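Local coordinates for protein cytochrome P450 (CYP102L1) (Mycobacterium phage Adler, PDB 6N6Q) that binds haem and, as a cytochrome P450, probably inserts an oxygen atom from O2 into an organic substrate, at residues 127-132 with 425-430; 154-159 with 286-291; 318-323 with 433-438. One frame throughout, in Å; residues are numbered along the deposited sequence.

Interaction 1: residues 127-132 with 425-430; sequences QRIAAT and AQHEMV. With HEM (protoporphyrin IX containing Fe), chain E.
Ile129 reaches across from the helix of 127-132 to His427 and Glu428 with its two branches, one for each. The delta methyl meets the imidazole at its rim, close to the ring plane, with CD1 4.1 Å from CD2 of His427; the two side chains cross obliquely and no ring face is used. The shorter branch, CG2, lies beside Glu428 CB at 4.3 Å, where the glutamate is still only hydrocarbon. This split follows from chi1 of Ile129 (-63°), which puts CG1 beside the backbone N and CG2 opposite that N, beside the carbonyl carbon.

The imidazole is held from beyond the contact as well: NE2 of His427 is hydrogen-bonded to His126 ND1, just before the first segment, and the ring of Phe322 meets it at about 45°. Helix 422-439 is the L helix of the P450 fold, which follows the loop of the cysteine ligand, and helix 119-145 corresponds to the D helix, which packs along one flank of it. Seen from 425-430, one flank of the L helix therefore takes Ile129 while another lies against the porphyrin. Ala425 CB sits 3.5 Å from HEM CAB, the root of a vinyl group, and Met429 SD is 3.7 Å from CBB at the end of that vinyl. Glu428 leaves its helix with CG wedged between the backbone N and the carbonyl carbon (chi1 63°) and then runs out extended; its OE2 approaches the haem methyl CMC to 3.8 Å and takes part in a hydrogen bond with Ser283 OG of helix 265-296.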
loop_
_atom_site.group_PDB
_atom_site.type_symbol
_atom_site.label_atom_id
_atom_site.label_comp_id
_atom_site.label_asym_id
_atom_site.label_seq_id
_atom_site.Cartn_x
_atom_site.Cartn_y
_atom_site.Cartn_z
ATOM N N GLN A 127 4.491 19.842 -4.680
ATOM C CA GLN A 127 5.653 20.549 -4.148
ATOM C C GLN A 127 6.142 19.908 -2.855
ATOM O O GLN A 127 7.344 19.667 -2.683
ATOM C CB GLN A 127 5.307 22.023 -3.928
ATOM C CG GLN A 127 5.941 22.972 -4.936
ATOM C CD GLN A 127 5.667 22.579 -6.378
ATOM O OE1 GLN A 127 4.512 22.510 -6.809
ATOM N NE2 GLN A 127 6.731 22.318 -7.132
ATOM N N ARG A 128 5.219 19.607 -1.940
ATOM C CA ARG A 128 5.605 19.026 -0.657
ATOM C C ARG A 128 6.130 17.606 -0.827
ATOM O O ARG A 128 7.070 17.198 -0.134
ATOM C CB ARG A 128 4.413 19.051 0.298
ATOM C CG ARG A 128 4.752 19.425 1.729
ATOM C CD ARG A 128 3.699 20.384 2.266
ATOM N NE ARG A 128 2.381 20.076 1.716
ATOM C CZ ARG A 128 1.399 20.961 1.585
ATOM N NH1 ARG A 128 1.584 22.219 1.960
ATOM N NH2 ARG A 128 0.235 20.589 1.068
ATOM N N ILE A 129 5.530 16.836 -1.741
ATOM C CA ILE A 129 6.027 15.492 -2.027
ATOM C C ILE A 129 7.456 15.559 -2.549
ATOM O O ILE A 129 8.355 14.874 -2.045
ATOM C CB ILE A 129 5.100 14.776 -3.027
ATOM C CG1 ILE A 129 3.705 14.582 -2.429
ATOM C CG2 ILE A 129 5.697 13.439 -3.441
ATOM C CD1 ILE A 129 2.721 13.935 -3.384
ATOM N N ALA A 130 7.685 16.397 -3.565
ATOM C CA ALA A 130 9.009 16.491 -4.172
ATOM C C ALA A 130 10.039 17.015 -3.179
ATOM O O ALA A 130 11.198 16.584 -3.192
ATOM C CB ALA A 130 8.955 17.385 -5.410
ATOM N N ALA A 131 9.636 17.947 -2.314
ATOM C CA ALA A 131 10.555 18.447 -1.295
ATOM C C ALA A 131 10.949 17.351 -0.314
ATOM O O ALA A 131 12.086 17.330 0.172
ATOM C CB ALA A 131 9.928 19.627 -0.551
ATOM N N THR A 132 10.028 16.433 -0.014
ATOM C CA THR A 132 10.338 15.351 0.915
ATOM C C THR A 132 11.282 14.337 0.283
ATOM O O THR A 132 12.158 13.787 0.963
ATOM C CB THR A 132 9.045 14.681 1.379
ATOM O OG1 THR A 132 8.167 15.675 1.922
ATOM C CG2 THR A 132 9.332 13.638 2.447
ATOM N N ALA A 425 -0.521 7.321 -4.693
ATOM C CA ALA A 425 0.572 6.356 -4.667
ATOM C C ALA A 425 1.357 6.376 -5.972
ATOM O O ALA A 425 2.592 6.390 -5.965
ATOM C CB ALA A 425 0.027 4.956 -4.385
ATOM N N GLN A 426 0.656 6.381 -7.107
ATOM C CA GLN A 426 1.344 6.379 -8.392
ATOM C C GLN A 426 2.156 7.652 -8.598
ATOM O O GLN A 426 3.203 7.618 -9.252
ATOM C CB GLN A 426 0.337 6.191 -9.524
ATOM C CG GLN A 426 -0.235 4.784 -9.590
ATOM C CD GLN A 426 -1.466 4.689 -10.466
ATOM O OE1 GLN A 426 -2.069 5.702 -10.820
ATOM N NE2 GLN A 426 -1.848 3.466 -10.822
ATOM N N HIS A 427 1.708 8.775 -8.036
ATOM C CA HIS A 427 2.475 10.010 -8.166
ATOM C C HIS A 427 3.750 9.953 -7.334
ATOM O O HIS A 427 4.836 10.282 -7.824
ATOM C CB HIS A 427 1.620 11.210 -7.761
ATOM C CG HIS A 427 2.201 12.527 -8.170
ATOM N ND1 HIS A 427 2.310 12.913 -9.489
ATOM C CD2 HIS A 427 2.710 13.546 -7.436
ATOM C CE1 HIS A 427 2.858 14.115 -9.550
ATOM N NE2 HIS A 427 3.111 14.520 -8.319
ATOM N N GLU A 428 3.641 9.527 -6.072
ATOM C CA GLU A 428 4.811 9.515 -5.199
ATOM C C GLU A 428 5.799 8.420 -5.581
ATOM O O GLU A 428 7.006 8.580 -5.370
ATOM C CB GLU A 428 4.386 9.351 -3.738
ATOM C CG GLU A 428 3.694 8.036 -3.431
ATOM C CD GLU A 428 3.644 7.732 -1.946
ATOM O OE1 GLU A 428 4.662 7.962 -1.256
ATOM O OE2 GLU A 428 2.588 7.267 -1.469
ATOM N N MET A 429 5.314 7.307 -6.137
ATOM C CA MET A 429 6.218 6.222 -6.502
ATOM C C MET A 429 7.098 6.596 -7.688
ATOM O O MET A 429 8.255 6.167 -7.757
ATOM C CB MET A 429 5.424 4.951 -6.808
ATOM C CG MET A 429 4.826 4.276 -5.580
ATOM S SD MET A 429 4.060 2.682 -5.939
ATOM C CE MET A 429 2.736 3.168 -7.045
ATOM N N VAL A 430 6.578 7.396 -8.619
ATOM C CA VAL A 430 7.366 7.789 -9.783
ATOM C C VAL A 430 8.403 8.841 -9.405
ATOM O O VAL A 430 9.572 8.742 -9.792
ATOM C CB VAL A 430 6.446 8.283 -10.915
ATOM C CG1 VAL A 430 7.276 8.787 -12.087
ATOM C CG2 VAL A 430 5.520 7.169 -11.368
HETATM C CHA HEM E . -7.750 0.576 -0.255
HETATM C CHB HEM E . -3.682 -1.083 -2.334
HETATM C CHC HEM E . -1.510 3.187 -1.484
HETATM C CHD HEM E . -5.313 4.526 1.229
HETATM C C1A HEM E . -6.860 -0.248 -0.917
HETATM C C2A HEM E . -7.122 -1.578 -1.436
HETATM C C3A HEM E . -6.004 -2.031 -2.005
HETATM C C4A HEM E . -4.982 -1.010 -1.876
HETATM C CMA HEM E . -5.835 -3.408 -2.679
HETATM C CAA HEM E . -8.454 -2.354 -1.345
HETATM C CBA HEM E . -8.493 -3.094 -0.011
HETATM C CGA HEM E . -9.687 -4.011 0.055
HETATM O O1A HEM E . -10.400 -4.160 -0.972
HETATM O O2A HEM E . -9.927 -4.598 1.142
HETATM C C1B HEM E . -2.760 -0.053 -2.338
HETATM C C2B HEM E . -1.478 -0.063 -3.016
HETATM C C3B HEM E . -0.872 1.119 -2.784
HETATM C C4B HEM E . -1.758 1.909 -1.948
HETATM C CMB HEM E . -0.970 -1.265 -3.846
HETATM C CAB HEM E . 0.508 1.643 -3.263
HETATM C CBB HEM E . 1.380 0.951 -4.006
HETATM C C1C HEM E . -2.351 3.949 -0.698
HETATM C C2C HEM E . -2.134 5.316 -0.271
HETATM C C3C HEM E . -3.170 5.698 0.477
HETATM C C4C HEM E . -4.103 4.580 0.559
HETATM C CMC HEM E . -0.913 6.198 -0.610
HETATM C CAC HEM E . -3.283 7.107 1.111
HETATM C CBC HEM E . -4.338 7.498 1.833
HETATM C C1D HEM E . -6.311 3.585 1.062
HETATM C C2D HEM E . -7.630 3.610 1.668
HETATM C C3D HEM E . -8.299 2.526 1.259
HETATM C C4D HEM E . -7.436 1.766 0.376
HETATM C CMD HEM E . -8.166 4.700 2.623
HETATM C CAD HEM E . -9.745 2.144 1.655
HETATM C CBD HEM E . -10.741 2.861 0.748
HETATM C CGD HEM E . -12.147 2.418 1.070
HETATM O O1D HEM E . -13.089 3.234 0.891
HETATM O O2D HEM E . -12.330 1.253 1.511
HETATM N NA HEM E . -5.543 0.059 -1.205
HETATM N NB HEM E . -2.894 1.163 -1.700
HETATM N NC HEM E . -3.560 3.538 -0.171
HETATM N ND HEM E . -6.233 2.445 0.281
HETATM FE FE HEM E . -4.497 1.747 -0.581
#

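Interaction 2: residues 154-159 with 286-291; sequences AETNRL and AIAFAL
Thr156 projects from 154-159 at 286-291 and makes every contact within 4.5 Å between the two segments. Its methyl, CG2, meets Ile287 CG2 at 3.9 Å, the two side chains lying alongside with their ends pointing opposite ways, and the same methyl comes within 4.4 Å of Leu291 CD1, one turn further along. On its other branch the hydroxyl oxygen OG1 of Thr156 stands 4.3 Å from CB of Ala288. These two residues also bring the backbones nearest, with Thr156 CA 6.8 Å from Ala288 CA. The contact is thus two-sided: methyl against Ile287 and Leu291, hydroxyl near the small alanine.

The rotation of Thr156 explains the split. With chi1 at 59°, OG1 sits between the backbone N and the carbonyl carbon, tucked back against its own helix, where it is hydrogen-bonded to the carbonyl oxygens of Ile152 and Pro153. A third bond joins OG1 to Ala284 O, on helix 265-296 just before the facing segment, so this buried hydroxyl ties the two helices together beside the apolar contact. With a single proton to share among three carbonyl acceptors, no one of these bonds can be expected to hold it all the time.

Further out, Leu159 packs on Thr132 and Leu136 of helix 119-145, while Leu291 also touches Leu433 and Ile436 of helix 422-439. At the other end of 154-159, Glu155 is bound to Arg143 by a salt bridge and to Trp140 by a hydrogen bond. The short helical segments approach to 9.4 Å between axes, with their directions 137° apart. Such a meeting of helix E (152-169) with the long helix I (265-296) is part of the conserved D, E, I, L helix bundle at the core of the P450 fold.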
loop_
_atom_site.group_PDB
_atom_site.type_symbol
_atom_site.label_atom_id
_atom_site.label_comp_id
_atom_site.label_asym_id
_atom_site.label_seq_id
_atom_site.Cartn_x
_atom_site.Cartn_y
_atom_site.Cartn_z
ATOM N N ALA A 154 13.199 -0.324 5.019
ATOM C CA ALA A 154 13.048 0.569 6.165
ATOM C C ALA A 154 13.197 2.029 5.756
ATOM O O ALA A 154 12.424 2.885 6.201
ATOM C CB ALA A 154 14.059 0.212 7.253
ATOM N N GLU A 155 14.188 2.333 4.915
ATOM C CA GLU A 155 14.383 3.709 4.470
ATOM C C GLU A 155 13.187 4.201 3.666
ATOM O O GLU A 155 12.689 5.311 3.888
ATOM C CB GLU A 155 15.667 3.818 3.647
ATOM C CG GLU A 155 16.938 3.692 4.467
ATOM C CD GLU A 155 17.336 4.993 5.137
ATOM O OE1 GLU A 155 16.973 6.068 4.614
ATOM O OE2 GLU A 155 18.016 4.941 6.185
ATOM N N THR A 156 12.708 3.383 2.723
ATOM C CA THR A 156 11.541 3.775 1.938
ATOM C C THR A 156 10.295 3.908 2.805
ATOM O O THR A 156 9.373 4.651 2.450
ATOM C CB THR A 156 11.289 2.772 0.809
ATOM O OG1 THR A 156 11.078 1.469 1.365
ATOM C CG2 THR A 156 12.470 2.727 -0.148
ATOM N N ASN A 157 10.243 3.207 3.940
ATOM C CA ASN A 157 9.075 3.327 4.806
ATOM C C ASN A 157 9.108 4.603 5.635
ATOM O O ASN A 157 8.050 5.177 5.917
ATOM C CB ASN A 157 8.953 2.102 5.712
ATOM C CG ASN A 157 7.511 1.684 5.928
ATOM O OD1 ASN A 157 6.637 2.521 6.156
ATOM N ND2 ASN A 157 7.252 0.384 5.841
ATOM N N ARG A 158 10.299 5.067 6.026
ATOM C CA ARG A 158 10.397 6.385 6.644
ATOM C C ARG A 158 10.015 7.483 5.662
ATOM O O ARG A 158 9.455 8.510 6.065
ATOM C CB ARG A 158 11.813 6.637 7.166
ATOM C CG ARG A 158 12.365 5.566 8.086
ATOM C CD ARG A 158 13.647 6.054 8.740
ATOM N NE ARG A 158 13.377 7.041 9.782
ATOM C CZ ARG A 158 14.194 8.040 10.100
ATOM N NH1 ARG A 158 15.336 8.201 9.444
ATOM N NH2 ARG A 158 13.865 8.886 11.065
ATOM N N LEU A 159 10.309 7.286 4.375
ATOM C CA LEU A 159 10.017 8.308 3.375
ATOM C C LEU A 159 8.517 8.454 3.155
ATOM O O LEU A 159 7.964 9.554 3.279
ATOM C CB LEU A 159 10.722 7.971 2.058
ATOM C CG LEU A 159 10.283 8.828 0.867
ATOM C CD1 LEU A 159 10.608 10.294 1.105
ATOM C CD2 LEU A 159 10.907 8.331 -0.433
ATOM N N ALA A 286 6.437 -1.306 -2.485
ATOM C CA ALA A 286 6.419 -1.273 -3.943
ATOM C C ALA A 286 7.670 -0.593 -4.489
ATOM O O ALA A 286 8.270 -1.068 -5.461
ATOM C CB ALA A 286 5.161 -0.563 -4.442
ATOM N N ILE A 287 8.078 0.520 -3.872
ATOM C CA ILE A 287 9.319 1.182 -4.265
ATOM C C ILE A 287 10.509 0.262 -4.032
ATOM O O ILE A 287 11.423 0.179 -4.862
ATOM C CB ILE A 287 9.475 2.515 -3.506
ATOM C CG1 ILE A 287 8.403 3.512 -3.943
ATOM C CG2 ILE A 287 10.863 3.097 -3.718
ATOM C CD1 ILE A 287 8.293 4.721 -3.039
ATOM N N ALA A 288 10.517 -0.447 -2.899
ATOM C CA ALA A 288 11.621 -1.353 -2.599
ATOM C C ALA A 288 11.705 -2.481 -3.621
ATOM O O ALA A 288 12.803 -2.901 -4.006
ATOM C CB ALA A 288 11.469 -1.913 -1.185
ATOM N N PHE A 289 10.554 -2.985 -4.075
ATOM C CA PHE A 289 10.558 -3.993 -5.131
ATOM C C PHE A 289 11.093 -3.420 -6.437
ATOM O O PHE A 289 11.901 -4.061 -7.119
ATOM C CB PHE A 289 9.150 -4.556 -5.337
ATOM C CG PHE A 289 8.803 -5.694 -4.419
ATOM C CD1 PHE A 289 9.474 -6.903 -4.509
ATOM C CD2 PHE A 289 7.787 -5.566 -3.486
ATOM C CE1 PHE A 289 9.152 -7.957 -3.673
ATOM C CE2 PHE A 289 7.459 -6.614 -2.645
ATOM C CZ PHE A 289 8.143 -7.812 -2.739
ATOM N N ALA A 290 10.649 -2.215 -6.803
ATOM C CA ALA A 290 11.116 -1.603 -8.042
ATOM C C ALA A 290 12.603 -1.282 -7.986
ATOM O O ALA A 290 13.290 -1.371 -9.007
ATOM C CB ALA A 290 10.307 -0.341 -8.345
ATOM N N LEU A 291 13.116 -0.912 -6.811
ATOM C CA LEU A 291 14.551 -0.686 -6.677
ATOM C C LEU A 291 15.331 -1.982 -6.855
ATOM O O LEU A 291 16.416 -1.983 -7.450
ATOM C CB LEU A 291 14.863 -0.050 -5.323
ATOM C CG LEU A 291 14.517 1.434 -5.204
ATOM C CD1 LEU A 291 14.845 1.959 -3.815
ATOM C CD2 LEU A 291 15.254 2.226 -6.266
#

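Interaction 3: residues 318-323 with 433-438; sequences PDFQFD and LAAILH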
loop_
_atom_site.group_PDB
_atom_site.type_symbol
_atom_site.label_atom_id
_atom_site.label_comp_id
_atom_site.label_asym_id
_atom_site.label_seq_id
_atom_site.Cartn_x
_atom_site.Cartn_y
_atom_site.Cartn_z
ATOM N N PRO A 318 16.472 17.016 -10.006
ATOM C CA PRO A 318 15.473 17.411 -11.006
ATOM C C PRO A 318 14.504 18.455 -10.474
ATOM O O PRO A 318 14.033 18.378 -9.337
ATOM C CB PRO A 318 14.756 16.093 -11.324
ATOM C CG PRO A 318 15.750 15.035 -10.976
ATOM C CD PRO A 318 16.490 15.561 -9.785
ATOM N N ASP A 319 14.217 19.448 -11.318
ATOM C CA ASP A 319 13.200 20.460 -11.041
ATOM C C ASP A 319 11.841 19.856 -11.388
ATOM O O ASP A 319 11.268 20.088 -12.456
ATOM C CB ASP A 319 13.482 21.731 -11.834
ATOM C CG ASP A 319 12.395 22.780 -11.679
ATOM O OD1 ASP A 319 11.675 22.760 -10.657
ATOM O OD2 ASP A 319 12.257 23.622 -12.594
ATOM N N PHE A 320 11.327 19.052 -10.459
ATOM C CA PHE A 320 10.087 18.321 -10.684
ATOM C C PHE A 320 8.913 19.286 -10.799
ATOM O O PHE A 320 8.611 20.024 -9.857
ATOM C CB PHE A 320 9.838 17.328 -9.548
ATOM C CG PHE A 320 10.740 16.124 -9.575
ATOM C CD1 PHE A 320 10.592 15.151 -10.550
ATOM C CD2 PHE A 320 11.718 15.950 -8.609
ATOM C CE1 PHE A 320 11.415 14.038 -10.573
ATOM C CE2 PHE A 320 12.544 14.839 -8.626
ATOM C CZ PHE A 320 12.391 13.882 -9.609
ATOM N N GLN A 321 8.253 19.279 -11.952
ATOM C CA GLN A 321 6.969 19.938 -12.124
ATOM C C GLN A 321 5.891 18.876 -12.297
ATOM O O GLN A 321 6.157 17.775 -12.787
ATOM C CB GLN A 321 6.985 20.901 -13.316
ATOM C CG GLN A 321 7.960 20.505 -14.399
ATOM C CD GLN A 321 8.300 21.638 -15.351
ATOM O OE1 GLN A 321 7.443 22.446 -15.709
ATOM N NE2 GLN A 321 9.564 21.704 -15.764
ATOM N N PHE A 322 4.668 19.222 -11.883
ATOM C CA PHE A 322 3.615 18.221 -11.728
ATOM C C PHE A 322 3.347 17.466 -13.025
ATOM O O PHE A 322 3.152 16.244 -13.009
ATOM C CB PHE A 322 2.335 18.887 -11.222
ATOM C CG PHE A 322 1.155 17.960 -11.166
ATOM C CD1 PHE A 322 1.074 16.978 -10.193
ATOM C CD2 PHE A 322 0.128 18.070 -12.086
ATOM C CE1 PHE A 322 -0.008 16.122 -10.142
ATOM C CE2 PHE A 322 -0.957 17.220 -12.040
ATOM C CZ PHE A 322 -1.025 16.245 -11.067
ATOM N N ASP A 323 3.336 18.171 -14.158
ATOM C CA ASP A 323 2.984 17.539 -15.426
ATOM C C ASP A 323 4.036 16.551 -15.912
ATOM O O ASP A 323 3.703 15.645 -16.683
ATOM C CB ASP A 323 2.749 18.606 -16.496
ATOM C CG ASP A 323 1.380 19.242 -16.391
ATOM O OD1 ASP A 323 0.406 18.513 -16.107
ATOM O OD2 ASP A 323 1.277 20.471 -16.591
ATOM N N LEU A 433 11.259 7.147 -7.508
ATOM C CA LEU A 433 12.143 6.349 -8.353
ATOM C C LEU A 433 12.909 7.223 -9.337
ATOM O O LEU A 433 14.090 6.975 -9.604
ATOM C CB LEU A 433 11.339 5.285 -9.096
ATOM C CG LEU A 433 10.944 4.060 -8.273
ATOM C CD1 LEU A 433 9.937 3.224 -9.030
ATOM C CD2 LEU A 433 12.175 3.237 -7.938
ATOM N N ALA A 434 12.252 8.245 -9.892
ATOM C CA ALA A 434 12.924 9.122 -10.846
ATOM C C ALA A 434 14.097 9.843 -10.196
ATOM O O ALA A 434 15.167 9.970 -10.800
ATOM C CB ALA A 434 11.934 10.128 -11.430
ATOM N N ALA A 435 13.917 10.311 -8.958
ATOM C CA ALA A 435 14.998 11.003 -8.265
ATOM C C ALA A 435 16.157 10.062 -7.961
ATOM O O ALA A 435 17.325 10.442 -8.097
ATOM C CB ALA A 435 14.472 11.643 -6.982
ATOM N N ILE A 436 15.856 8.830 -7.552
ATOM C CA ILE A 436 16.912 7.882 -7.207
ATOM C C ILE A 436 17.721 7.505 -8.444
ATOM O O ILE A 436 18.957 7.517 -8.423
ATOM C CB ILE A 436 16.310 6.645 -6.515
ATOM C CG1 ILE A 436 15.756 7.027 -5.140
ATOM C CG2 ILE A 436 17.347 5.538 -6.391
ATOM C CD1 ILE A 436 14.973 5.927 -4.464
ATOM N N LEU A 437 17.035 7.176 -9.543
ATOM C CA LEU A 437 17.733 6.812 -10.774
ATOM C C LEU A 437 18.513 7.984 -11.354
ATOM O O LEU A 437 19.552 7.780 -11.993
ATOM C CB LEU A 437 16.737 6.290 -11.807
ATOM C CG LEU A 437 16.118 4.921 -11.539
ATOM C CD1 LEU A 437 15.144 4.577 -12.647
ATOM C CD2 LEU A 437 17.206 3.867 -11.426
ATOM N N HIS A 438 18.028 9.208 -11.152
ATOM C CA HIS A 438 18.708 10.387 -11.671
ATOM C C HIS A 438 19.963 10.724 -10.873
ATOM O O HIS A 438 20.956 11.178 -11.454
ATOM C CB HIS A 438 17.745 11.576 -11.672
ATOM C CG HIS A 438 18.313 12.821 -12.274
ATOM N ND1 HIS A 438 19.127 13.683 -11.570
ATOM C CD2 HIS A 438 18.174 13.358 -13.509
ATOM C CE1 HIS A 438 19.471 14.692 -12.350
ATOM N NE2 HIS A 438 18.906 14.520 -13.531
#
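In the linker that leads toward the K helix of this P450, Pro318 and Phe320 close over the C-terminal half of the L helix, helix 422-439. Pro318 sets its CG-CD edge over one face of the His438 imidazole in a CH-pi contact: CG sits 3.7 Å from the centroid of the ring and only 13° off its normal, close to the middle of the face, while CD leans toward the ND1 side, 3.7 Å from that atom. With CG anti to the backbone N (chi1 -176°) the imidazole swings out to Pro318, and chi2 of -82° turns its face to the proline. NE2 at the far end is hydrogen-bonded to Trp312 O, which helps to fix how the ring is turned.

Phe320 comes in by its edge. CE1 touches Ala434 CB at 4.0 Å, and CZ reaches Ala435 CB, also at 4.0 Å, with the backbone N of Ala435 close by near the ring plane; two alanines in a row leave the helix surface low enough for a phenyl rim. Between the two contact residues the chain makes an inverse gamma turn centred on Asp319, closed by a weak Phe320 N to Pro318 O bond. It folds Pro318 back so that CB lies 3.6 Å above the plane of the Phe320 ring, off toward the rim. Trp312 also meets that ring edge-to-face, and Phe320 O is hydrogen-bonded to His126 NE2 of helix 119-145.

In the fold
Helix 422-439 is common to interactions 1 and 3, whose centres are 9 Å apart: residues 425-430 run beside the haem, and 433-438 carry the same helix away from it. The two contacts meet where His427 CE1 comes to 3.4 Å from Phe322 CD1 and where Ala130 CB lies 4.2 Å from Phe320 CB. Both segments of interaction 2 touch interaction 1, through Met429 SD on Ala286 CB (3.7 Å) and Thr132 CG2 on Leu159 CD1 (3.8 Å). Interaction 2 meets interaction 3 where Leu291 CD2 touches Leu433 CD2 at 3.6 Å. Interaction 1 touches the haem directly, whereas interaction 2 lies one layer back: the side chain of Ile287 is about 7 Å from the haem.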